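Local coordinates for cytoplasmic protein (Cryptococcus neoformans var. grubii serotype A, PDB 7LPO) that probably hydrolyses steryl beta-glucosides, as a fungal sterylglucosidase of glycoside hydrolase family 5, at residues F215-Y221 and F404-H408. Sequence-based numbering, arbitrary orientation.
Sequences FFAGKTY and FWALH
The carbonyl oxygens Phe216 O and Phe404 O are bridged by one water, which donates to both; its oxygen lies 2.7 Å from Phe404 O. Phe404 O also accepts a hydrogen bond from His408 N within its own helix, and two groups thus grip it, while in the other helix Thr220 N turns to Ala217 O at a kink, and the water serves Phe216 O in its stead. Two helices of this family 5 glycosidase, 206-221 and 400-419, meet here at 115° between their segments, where a single knob, the flat ring of Phe404, fits a hole made by Phe216, Ala217, Thr220 and Tyr221. Ala217 suits the floor of that hole because its lone methyl can come down on the ring face: CB stands 3.7 Å from the Phe404 centroid in a CH-pi contact. Thr220 OG1 lies at the ring's edge, 3.6 Å from Phe404 CE1, and Tyr221 brings CE2 to Phe404 CZ; the tyrosine hydroxyl itself is bonded to Thr389 O. Further along the contact, Phe215, Phe216, Trp405 and His408 form an aromatic cluster. Phe216 has CG anti to its carbonyl carbon (chi1 -77°), which carries the ring across to the second helix, where CE1 and CZ lie against Trp405 CD1 and CE1 also meets His408 CB. Its edge faces the imidazole in an offset edge-to-face pair, planes at 80°. The histidine serves as both aromatic surface and polar group: ND1 bonds to Gln237 OE1 of helix 232-254, a tie that should limit rotation of the ring, and the same glutamine's NE2 reaches Phe215 O. Over one imidazole face sits Phe215 CE2, 4.1 Å from His408 CE1.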
ATOM      1  N   PHE A 215       1.010   9.275 -18.150  1.00 14.63           N
ATOM      2  CA  PHE A 215       2.182   8.951 -17.336  1.00 14.56           C
ATOM      3  C   PHE A 215       2.975   7.781 -17.910  1.00 14.55           C
ATOM      4  O   PHE A 215       4.205   7.847 -18.019  1.00 14.52           O
ATOM      5  CB  PHE A 215       1.738   8.641 -15.904  1.00 14.53           C
ATOM      6  CG  PHE A 215       2.874   8.492 -14.920  1.00 14.47           C
ATOM      7  CD1 PHE A 215       3.481   9.611 -14.361  1.00 14.45           C
ATOM      8  CD2 PHE A 215       3.322   7.233 -14.538  1.00 14.43           C
ATOM      9  CE1 PHE A 215       4.506   9.486 -13.453  1.00 14.40           C
ATOM     10  CE2 PHE A 215       4.356   7.106 -13.623  1.00 14.38           C
ATOM     11  CZ  PHE A 215       4.945   8.249 -13.079  1.00 14.36           C
ATOM     12  N   PHE A 216       2.297   6.687 -18.245  1.00 14.56           N
ATOM     13  CA  PHE A 216       2.972   5.456 -18.621  1.00 14.55           C
ATOM     14  C   PHE A 216       3.124   5.281 -20.118  1.00 14.59           C
ATOM     15  O   PHE A 216       3.984   4.505 -20.540  1.00 14.58           O
ATOM     16  CB  PHE A 216       2.217   4.232 -18.087  1.00 14.53           C
ATOM     17  CG  PHE A 216       2.418   3.982 -16.637  1.00 14.48           C
ATOM     18  CD1 PHE A 216       3.676   3.729 -16.131  1.00 14.43           C
ATOM     19  CD2 PHE A 216       1.349   4.006 -15.772  1.00 14.48           C
ATOM     20  CE1 PHE A 216       3.862   3.504 -14.796  1.00 14.39           C
ATOM     21  CE2 PHE A 216       1.530   3.774 -14.427  1.00 14.43           C
ATOM     22  CZ  PHE A 216       2.786   3.518 -13.939  1.00 14.39           C
ATOM     23  N   ALA A 217       2.308   5.965 -20.934  1.00 14.65           N
ATOM     24  CA  ALA A 217       2.301   5.664 -22.360  1.00 14.70           C
ATOM     25  C   ALA A 217       1.911   6.854 -23.229  1.00 14.75           C
ATOM     26  O   ALA A 217       1.434   6.646 -24.351  1.00 14.81           O
ATOM     27  CB  ALA A 217       1.333   4.489 -22.634  1.00 14.72           C
ATOM     28  N   GLY A 218       2.102   8.081 -22.746  1.00 14.75           N
ATOM     29  CA  GLY A 218       1.782   9.249 -23.552  1.00 14.80           C
ATOM     30  C   GLY A 218       2.440   9.242 -24.920  1.00 14.84           C
ATOM     31  O   GLY A 218       1.853   9.697 -25.904  1.00 17.42           O
ATOM     32  N   LYS A 219       3.666   8.723 -25.009  1.00 14.92           N
ATOM     33  CA  LYS A 219       4.367   8.737 -26.294  1.00 17.34           C
ATOM     34  C   LYS A 219       3.713   7.816 -27.317  1.00 16.16           C
ATOM     35  O   LYS A 219       3.897   8.010 -28.523  1.00 16.12           O
ATOM     36  CB  LYS A 219       5.837   8.343 -26.105  1.00 19.22           C
ATOM     37  CG  LYS A 219       6.681   9.411 -25.432  1.00 21.68           C
ATOM     38  CD  LYS A 219       8.131   8.968 -25.265  1.00 24.96           C
ATOM     39  CE  LYS A 219       8.311   8.123 -24.011  1.00 30.71           C
ATOM     40  NZ  LYS A 219       9.747   8.011 -23.589  1.00 34.86           N
ATOM     41  N   THR A 220       2.949   6.829 -26.863  1.00 14.88           N
ATOM     42  CA  THR A 220       2.275   5.890 -27.750  1.00 14.92           C
ATOM     43  C   THR A 220       0.871   6.351 -28.118  1.00 14.98           C
ATOM     44  O   THR A 220       0.479   6.262 -29.286  1.00 15.04           O
ATOM     45  CB  THR A 220       2.206   4.512 -27.079  1.00 16.86           C
ATOM     46  OG1 THR A 220       3.535   4.036 -26.842  1.00 18.56           O
ATOM     47  CG2 THR A 220       1.433   3.496 -27.932  1.00 17.60           C
ATOM     48  N   TYR A 221       0.113   6.863 -27.145  1.00 16.23           N
ATOM     49  CA  TYR A 221      -1.299   7.149 -27.338  1.00 16.66           C
ATOM     50  C   TYR A 221      -1.637   8.627 -27.383  1.00 17.74           C
ATOM     51  O   TYR A 221      -2.722   8.969 -27.862  1.00 18.55           O
ATOM     52  CB  TYR A 221      -2.125   6.481 -26.229  1.00 18.50           C
ATOM     53  CG  TYR A 221      -1.956   4.982 -26.224  1.00 17.81           C
ATOM     54  CD1 TYR A 221      -2.422   4.212 -27.278  1.00 16.73           C
ATOM     55  CD2 TYR A 221      -1.301   4.337 -25.184  1.00 18.08           C
ATOM     56  CE1 TYR A 221      -2.241   2.836 -27.292  1.00 15.76           C
ATOM     57  CE2 TYR A 221      -1.119   2.984 -25.188  1.00 15.83           C
ATOM     58  CZ  TYR A 221      -1.590   2.230 -26.241  1.00 16.71           C
ATOM     59  OH  TYR A 221      -1.400   0.859 -26.247  1.00 19.29           O
ATOM     60  N   PHE A 404       4.934  -1.000 -20.430  1.00 18.63           N
ATOM     61  CA  PHE A 404       4.920   0.380 -19.965  1.00 16.78           C
ATOM     62  C   PHE A 404       5.308   0.499 -18.499  1.00 16.01           C
ATOM     63  O   PHE A 404       6.134   1.345 -18.146  1.00 16.38           O
ATOM     64  CB  PHE A 404       3.540   0.990 -20.207  1.00 14.94           C
ATOM     65  CG  PHE A 404       3.166   1.070 -21.662  1.00 14.61           C
ATOM     66  CD1 PHE A 404       3.894   1.861 -22.526  1.00 17.52           C
ATOM     67  CD2 PHE A 404       2.089   0.358 -22.163  1.00 15.56           C
ATOM     68  CE1 PHE A 404       3.563   1.948 -23.867  1.00 17.38           C
ATOM     69  CE2 PHE A 404       1.758   0.436 -23.518  1.00 16.01           C
ATOM     70  CZ  PHE A 404       2.494   1.240 -24.359  1.00 15.89           C
ATOM     71  N   TRP A 405       4.737  -0.338 -17.633  1.00 14.60           N
ATOM     72  CA  TRP A 405       5.127  -0.275 -16.231  1.00 14.38           C
ATOM     73  C   TRP A 405       6.597  -0.647 -16.055  1.00 14.34           C
ATOM     74  O   TRP A 405       7.347   0.037 -15.350  1.00 14.31           O
ATOM     75  CB  TRP A 405       4.249  -1.183 -15.372  1.00 14.36           C
ATOM     76  CG  TRP A 405       4.690  -1.112 -13.950  1.00 14.32           C
ATOM     77  CD1 TRP A 405       4.353  -0.161 -13.026  1.00 14.30           C
ATOM     78  CD2 TRP A 405       5.599  -1.991 -13.298  1.00 14.28           C
ATOM     79  NE1 TRP A 405       4.984  -0.408 -11.835  1.00 14.26           N
ATOM     80  CE2 TRP A 405       5.763  -1.523 -11.977  1.00 15.32           C
ATOM     81  CE3 TRP A 405       6.299  -3.130 -13.700  1.00 15.32           C
ATOM     82  CZ2 TRP A 405       6.581  -2.161 -11.058  1.00 17.86           C
ATOM     83  CZ3 TRP A 405       7.109  -3.768 -12.779  1.00 16.91           C
ATOM     84  CH2 TRP A 405       7.241  -3.282 -11.475  1.00 18.10           C
ATOM     85  N   ALA A 406       7.030  -1.737 -16.688  1.00 14.48           N
ATOM     86  CA  ALA A 406       8.395  -2.207 -16.486  1.00 14.39           C
ATOM     87  C   ALA A 406       9.403  -1.173 -16.965  1.00 16.72           C
ATOM     88  O   ALA A 406      10.449  -0.974 -16.336  1.00 15.87           O
ATOM     89  CB  ALA A 406       8.602  -3.540 -17.202  1.00 14.41           C
ATOM     90  N   LEU A 407       9.093  -0.489 -18.068  1.00 16.85           N
ATOM     91  CA  LEU A 407       9.993   0.536 -18.580  1.00 17.82           C
ATOM     92  C   LEU A 407      10.134   1.683 -17.587  1.00 17.26           C
ATOM     93  O   LEU A 407      11.241   2.171 -17.348  1.00 14.68           O
ATOM     94  CB  LEU A 407       9.479   1.045 -19.925  1.00 23.38           C
ATOM     95  CG  LEU A 407      10.346   2.045 -20.687  1.00 29.41           C
ATOM     96  CD1 LEU A 407      11.774   1.577 -20.836  1.00 31.75           C
ATOM     97  CD2 LEU A 407       9.706   2.291 -22.056  1.00 31.91           C
ATOM     98  N   HIS A 408       9.025   2.121 -16.989  1.00 15.95           N
ATOM     99  CA  HIS A 408       9.119   3.117 -15.924  1.00 15.37           C
ATOM    100  C   HIS A 408       9.968   2.595 -14.771  1.00 17.25           C
ATOM    101  O   HIS A 408      10.744   3.345 -14.165  1.00 15.67           O
ATOM    102  CB  HIS A 408       7.723   3.502 -15.418  1.00 17.19           C
ATOM    103  CG  HIS A 408       7.736   4.130 -14.058  1.00 14.75           C
ATOM    104  ND1 HIS A 408       8.164   5.421 -13.837  1.00 14.75           N
ATOM    105  CD2 HIS A 408       7.425   3.625 -12.841  1.00 16.68           C
ATOM    106  CE1 HIS A 408       8.102   5.689 -12.544  1.00 14.72           C
ATOM    107  NE2 HIS A 408       7.645   4.619 -11.920  1.00 14.70           N
TER
HETATM  108  O   HOH W   1       6.311   3.823 -19.228  1.00 16.06           O